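PDB 6NQC: cyanophycinase-like exopeptidase from actinobacterium SCGC AAA027-L06, which probably hydrolyses peptide bonds as a serine-type exopeptidase of the cyanophycinase-like family S51. Local coordinates for residues A[158-163]-A[178-183]; A[170-175]-A[207-212]. One frame throughout, in Å; residues are numbered along the deposited sequence.

How the interactions relate
Helix 155-158 runs into 158-163, the first segment met from the N terminus. The chain then forms strand 163-164, passes through 170-175 and returns as strand 175-176, which pairs antiparallel with 163-164. Interaction 1 closes this excursion by setting 178-183 against 158-163. Segment 170-175 lies within that loop, but its partner 207-212 comes later, after helix 199-205, so the two contacts cross along the chain. Interaction 2 thus joins the outer part of the excursion to the approach of strand 213-217. The centres of interactions 1 and 2 lie about 12 Å apart. The contacts meet where His163 packs on Ser174 and Thr210, and where Asn183 meets Ser212.

Interaction 1 of 2, residues A[158-163]-A[178-183]; sequences MVLSTH and FGIIEN
Val159 and Phe178 join the two loops through a nearly straight backbone bond, Phe178 N to Val159 O at 2.8 Å. Two more carbonyls of the type I turn 158-161, those of Leu160 and Ser161, take part. Leu160 O receives Ile181 N at 3.2 Å and a weak second bond from Ile180 N. Ser161 O receives Gly179 N at 2.9 Å. The side chains then pack around these backbone bonds. Val159 and Phe178 lie side by side and point the same way. Val159 CG2 sits between the backbone N and the carbonyl carbon (chi1 -61° for CG1), which brings it to 3.5 Å from Phe178 CE2, with CB over one face of the ring. Leu160 CD2 lies at the ring edge instead, 4.2 Å from Phe178 CD2. The same methyl meets Ile180 CD1 at 4.0 Å. Ile181 CG1 lies over a face of the Leu160 carbonyl, 3.4 Å from Leu160 O. Replacing Phe178 by an alanine is likely to leave Val159 CG2 and Leu160 CD2 without their aromatic partner and to open a gap beside the turn. Gly179 has a positive phi (72°) as the chain bends past Thr162. Val159 also touches the GxSxG turn around Ser154, which is consistent with a nucleophile elbow. Around the contact, Phe178 stacks on Trp137 of helix 135-145, Val159 rests on Pro124 and Leu127 of helix 124-131, and Leu160, Ile180 and Ile181 reach strand 26-29 of the central sheet.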
loop_
_atom_site.group_PDB
_atom_site.type_symbol
_atom_site.label_atom_id
_atom_site.label_comp_id
_atom_site.label_asym_id
_atom_site.label_seq_id
_atom_site.Cartn_x
_atom_site.Cartn_y
_atom_site.Cartn_z
ATOM N N MET A 158 -3.550 2.411 -4.051
ATOM C CA MET A 158 -4.074 2.488 -5.425
ATOM C C MET A 158 -3.098 1.897 -6.431
ATOM O O MET A 158 -3.504 1.276 -7.430
ATOM C CB MET A 158 -4.395 3.946 -5.783
ATOM C CG MET A 158 -5.512 4.544 -4.911
ATOM S SD MET A 158 -5.789 6.308 -5.161
ATOM C CE MET A 158 -6.338 6.306 -6.889
ATOM N N VAL A 159 -1.795 2.063 -6.189
ATOM C CA VAL A 159 -0.850 1.660 -7.228
ATOM C C VAL A 159 -0.590 0.158 -7.229
ATOM O O VAL A 159 0.107 -0.341 -8.115
ATOM C CB VAL A 159 0.508 2.367 -7.100
ATOM C CG1 VAL A 159 0.363 3.885 -7.232
ATOM C CG2 VAL A 159 1.141 2.026 -5.754
ATOM N N LEU A 160 -1.153 -0.588 -6.285
ATOM C CA LEU A 160 -0.952 -2.035 -6.248
ATOM C C LEU A 160 -1.821 -2.781 -7.276
ATOM O O LEU A 160 -1.508 -3.933 -7.600
ATOM C CB LEU A 160 -1.228 -2.558 -4.824
ATOM C CG LEU A 160 -0.390 -1.889 -3.729
ATOM C CD1 LEU A 160 -0.683 -2.425 -2.359
ATOM C CD2 LEU A 160 1.092 -1.995 -4.086
ATOM N N SER A 161 -2.873 -2.139 -7.792
ATOM C CA SER A 161 -3.708 -2.696 -8.846
ATOM C C SER A 161 -2.988 -2.618 -10.195
ATOM O O SER A 161 -1.868 -2.098 -10.315
ATOM C CB SER A 161 -5.025 -1.924 -8.950
ATOM O OG SER A 161 -5.832 -2.124 -7.812
ATOM N N THR A 162 -3.669 -3.115 -11.233
ATOM C CA THR A 162 -3.092 -3.063 -12.574
ATOM C C THR A 162 -3.155 -1.648 -13.143
ATOM O O THR A 162 -2.292 -1.269 -13.935
ATOM C CB THR A 162 -3.827 -4.015 -13.555
ATOM O OG1 THR A 162 -5.224 -3.653 -13.631
ATOM C CG2 THR A 162 -3.661 -5.458 -13.143
ATOM N N HIS A 163 -4.141 -0.851 -12.722
ATOM C CA HIS A 163 -4.392 0.466 -13.286
ATOM C C HIS A 163 -4.799 1.462 -12.215
ATOM O O HIS A 163 -5.441 1.104 -11.220
ATOM C CB HIS A 163 -5.471 0.401 -14.359
ATOM C CG HIS A 163 -5.080 -0.474 -15.504
ATOM N ND1 HIS A 163 -5.206 -1.838 -15.451
ATOM C CD2 HIS A 163 -4.473 -0.190 -16.682
ATOM C CE1 HIS A 163 -4.738 -2.355 -16.573
ATOM N NE2 HIS A 163 -4.278 -1.377 -17.328
ATOM N N PHE A 178 1.382 -1.382 -10.417
ATOM C CA PHE A 178 2.321 -2.485 -10.229
ATOM C C PHE A 178 1.658 -3.831 -10.461
ATOM O O PHE A 178 2.345 -4.794 -10.781
ATOM C CB PHE A 178 2.909 -2.427 -8.822
ATOM C CG PHE A 178 3.557 -1.111 -8.472
ATOM C CD1 PHE A 178 4.197 -0.347 -9.438
ATOM C CD2 PHE A 178 3.517 -0.638 -7.178
ATOM C CE1 PHE A 178 4.797 0.845 -9.093
ATOM C CE2 PHE A 178 4.096 0.566 -6.831
ATOM C CZ PHE A 178 4.760 1.286 -7.745
ATOM N N GLY A 179 0.331 -3.924 -10.286
ATOM C CA GLY A 179 -0.427 -5.095 -10.672
ATOM C C GLY A 179 -0.233 -6.331 -9.810
ATOM O O GLY A 179 -0.346 -7.435 -10.312
ATOM N N ILE A 180 0.010 -6.175 -8.525
ATOM C CA ILE A 180 0.153 -7.344 -7.675
ATOM C C ILE A 180 -1.128 -7.812 -7.001
ATOM O O ILE A 180 -1.166 -8.941 -6.497
ATOM C CB ILE A 180 1.231 -7.084 -6.600
ATOM C CG1 ILE A 180 0.847 -5.898 -5.752
ATOM C CG2 ILE A 180 2.582 -6.942 -7.294
ATOM C CD1 ILE A 180 1.553 -5.908 -4.442
ATOM N N ILE A 181 -2.147 -6.970 -6.894
ATOM C CA ILE A 181 -3.499 -7.467 -6.695
ATOM C C ILE A 181 -4.133 -7.447 -8.084
ATOM O O ILE A 181 -4.431 -6.384 -8.651
ATOM C CB ILE A 181 -4.268 -6.670 -5.657
ATOM C CG1 ILE A 181 -4.213 -5.165 -5.900
ATOM C CG2 ILE A 181 -3.668 -6.904 -4.273
ATOM C CD1 ILE A 181 -4.974 -4.382 -4.893
ATOM N N GLU A 182 -4.272 -8.614 -8.687
ATOM C CA GLU A 182 -4.606 -8.640 -10.105
ATOM C C GLU A 182 -6.070 -8.317 -10.358
ATOM O O GLU A 182 -6.411 -7.764 -11.421
ATOM C CB GLU A 182 -4.251 -10.007 -10.706
ATOM C CG GLU A 182 -2.920 -10.013 -11.477
ATOM C CD GLU A 182 -2.461 -11.416 -11.900
ATOM O OE1 GLU A 182 -3.331 -12.267 -12.225
ATOM O OE2 GLU A 182 -1.224 -11.656 -11.906
ATOM N N ASN A 183 -6.953 -8.682 -9.426
ATOM C CA ASN A 183 -8.390 -8.572 -9.676
ATOM C C ASN A 183 -9.099 -7.626 -8.722
ATOM O O ASN A 183 -10.333 -7.609 -8.686
ATOM C CB ASN A 183 -9.041 -9.956 -9.618
ATOM C CG ASN A 183 -9.039 -10.549 -8.240
ATOM O OD1 ASN A 183 -8.100 -10.368 -7.470
ATOM N ND2 ASN A 183 -10.098 -11.279 -7.920
#

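Interaction 2 of 2, residues A[170-175]-A[207-212]; sequences SRHQST and DLPTDS
Arg171 reaches across to Asp207 and grips it side-on with two nitrogens. NE donates to the backbone Asp207 O at 3.1 Å, lying above the carbonyl plane. That oxygen is in the guanidinium plane. NH1 makes a salt bridge to Asp207 OD1 at 2.9 Å. It meets the carboxylate from above, and the two flat groups are turned 56° apart. The Arg171 chain bends at chi3 (-63°), which turns the guanidinium along Pro209. Pro209 CD lies over the centre of one face, 3.9 Å from Arg171 CZ. The two side chains slide past each other in opposite directions. This is the close part of the contact: Pro209 CD also comes within 3.0 Å of Arg171 O. Two bonds and a proline ring therefore fix how the guanidinium is turned. Ser174 OG belongs to the close part too. It touches Leu208 CD2 at 3.5 Å, and Leu208 itself is buried and also packs on Pro165.

Both loops are built on type I beta turns, 170-173 and 208-211. In the first, Ser170 OG accepts from His172 N, an ST turn, and donates to Gln173 OE1. In the second, Leu208 N donates to Asp211 OD2 at 3.0 Å. Asp211 also forms salt bridges with Arg185 and Lys244, which tie this turn to strands 184-187 and 240-244 of the four-stranded sheet.

Elsewhere the fit is looser. A water joins the loops, 2.7 Å from Ser174 OG and also bonded to Thr210 OG1. At the solvent side, the exposed His172 ring approaches the exposed Pro209 obliquely, with His172 ND1 4.2 Å from Pro209 CG.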
loop_
_atom_site.group_PDB
_atom_site.type_symbol
_atom_site.label_atom_id
_atom_site.label_comp_id
_atom_site.label_asym_id
_atom_site.label_seq_id
_atom_site.Cartn_x
_atom_site.Cartn_y
_atom_site.Cartn_z
ATOM N N SER A 170 -9.585 10.378 -18.778
ATOM C CA SER A 170 -10.786 9.580 -19.034
ATOM C C SER A 170 -10.561 8.187 -18.445
ATOM O O SER A 170 -9.448 7.836 -18.055
ATOM C CB SER A 170 -11.104 9.502 -20.537
ATOM O OG SER A 170 -10.328 8.510 -21.197
ATOM N N ARG A 171 -11.638 7.389 -18.399
ATOM C CA ARG A 171 -11.507 6.020 -17.945
ATOM C C ARG A 171 -10.640 5.167 -18.862
ATOM O O ARG A 171 -10.224 4.085 -18.453
ATOM C CB ARG A 171 -12.881 5.399 -17.793
ATOM C CG ARG A 171 -13.612 5.094 -19.105
ATOM C CD ARG A 171 -15.073 4.809 -18.816
ATOM N NE ARG A 171 -15.274 3.627 -17.968
ATOM C CZ ARG A 171 -15.465 2.404 -18.468
ATOM N NH1 ARG A 171 -15.642 1.358 -17.687
ATOM N NH2 ARG A 171 -15.489 2.233 -19.783
ATOM N N HIS A 172 -10.338 5.615 -20.071
ATOM C CA HIS A 172 -9.504 4.847 -20.982
ATOM C C HIS A 172 -8.041 5.265 -20.958
ATOM O O HIS A 172 -7.252 4.738 -21.751
ATOM C CB HIS A 172 -10.048 4.964 -22.402
ATOM C CG HIS A 172 -11.446 4.466 -22.534
ATOM N ND1 HIS A 172 -11.745 3.126 -22.685
ATOM C CD2 HIS A 172 -12.629 5.121 -22.475
ATOM C CE1 HIS A 172 -13.058 2.986 -22.740
ATOM N NE2 HIS A 172 -13.616 4.178 -22.605
ATOM N N GLN A 173 -7.674 6.206 -20.067
ATOM C CA GLN A 173 -6.309 6.695 -19.982
ATOM C C GLN A 173 -5.776 6.533 -18.562
ATOM O O GLN A 173 -5.227 7.490 -18.013
ATOM C CB GLN A 173 -6.273 8.181 -20.435
ATOM C CG GLN A 173 -6.676 8.350 -21.931
ATOM C CD GLN A 173 -7.210 9.748 -22.213
ATOM O OE1 GLN A 173 -8.357 10.072 -21.890
ATOM N NE2 GLN A 173 -6.361 10.590 -22.775
ATOM N N SER A 174 -5.957 5.361 -17.977
ATOM C CA SER A 174 -5.430 5.091 -16.644
ATOM C C SER A 174 -3.919 4.951 -16.699
ATOM O O SER A 174 -3.338 4.620 -17.743
ATOM C CB SER A 174 -6.068 3.823 -16.096
ATOM O OG SER A 174 -7.482 4.021 -16.021
ATOM N N THR A 175 -3.277 5.246 -15.576
ATOM C CA THR A 175 -1.874 4.923 -15.399
ATOM C C THR A 175 -1.708 3.452 -15.015
ATOM O O THR A 175 -2.474 2.908 -14.222
ATOM C CB THR A 175 -1.280 5.830 -14.313
ATOM O OG1 THR A 175 -1.409 7.194 -14.722
ATOM C CG2 THR A 175 0.214 5.493 -14.050
ATOM N N ASP A 207 -15.315 3.485 -11.919
ATOM C CA ASP A 207 -15.617 2.564 -13.031
ATOM C C ASP A 207 -14.539 2.691 -14.096
ATOM O O ASP A 207 -14.612 3.581 -14.950
ATOM C CB ASP A 207 -17.009 2.858 -13.604
ATOM C CG ASP A 207 -17.354 2.026 -14.796
ATOM O OD1 ASP A 207 -16.689 0.978 -15.012
ATOM O OD2 ASP A 207 -18.293 2.437 -15.517
ATOM N N LEU A 208 -13.567 1.776 -14.043
ATOM C CA LEU A 208 -12.551 1.638 -15.060
ATOM C C LEU A 208 -12.802 0.390 -15.878
ATOM O O LEU A 208 -13.263 -0.636 -15.339
ATOM C CB LEU A 208 -11.130 1.559 -14.489
ATOM C CG LEU A 208 -10.680 2.804 -13.709
ATOM C CD1 LEU A 208 -9.249 2.540 -13.135
ATOM C CD2 LEU A 208 -10.633 4.043 -14.569
ATOM N N PRO A 209 -12.463 0.425 -17.174
ATOM C CA PRO A 209 -12.735 -0.733 -18.046
ATOM C C PRO A 209 -11.866 -1.928 -17.727
ATOM O O PRO A 209 -12.133 -3.014 -18.241
ATOM C CB PRO A 209 -12.417 -0.205 -19.449
ATOM C CG PRO A 209 -11.367 0.870 -19.211
ATOM C CD PRO A 209 -11.735 1.507 -17.874
ATOM N N THR A 210 -10.826 -1.746 -16.905
ATOM C CA THR A 210 -9.930 -2.814 -16.495
ATOM C C THR A 210 -10.319 -3.441 -15.158
ATOM O O THR A 210 -9.644 -4.367 -14.705
ATOM C CB THR A 210 -8.504 -2.263 -16.440
ATOM O OG1 THR A 210 -8.482 -1.068 -15.633
ATOM C CG2 THR A 210 -8.020 -1.908 -17.861
ATOM N N ASP A 211 -11.416 -2.989 -14.549
ATOM C CA ASP A 211 -11.802 -3.438 -13.221
ATOM C C ASP A 211 -12.325 -4.875 -13.227
ATOM O O ASP A 211 -12.904 -5.363 -14.203
ATOM C CB ASP A 211 -12.918 -2.554 -12.644
ATOM C CG ASP A 211 -12.415 -1.256 -12.049
ATOM O OD1 ASP A 211 -11.214 -1.126 -11.711
ATOM O OD2 ASP A 211 -13.266 -0.327 -11.939
ATOM N N SER A 212 -12.134 -5.548 -12.104
ATOM C CA SER A 212 -12.871 -6.772 -11.796
ATOM C C SER A 212 -13.645 -6.468 -10.517
ATOM O O SER A 212 -14.795 -6.038 -10.579
ATOM C CB SER A 212 -11.945 -7.975 -11.649
ATOM O OG SER A 212 -11.197 -8.170 -12.846
HETATM O O HOH W 1 -8.323 1.592 -16.714
#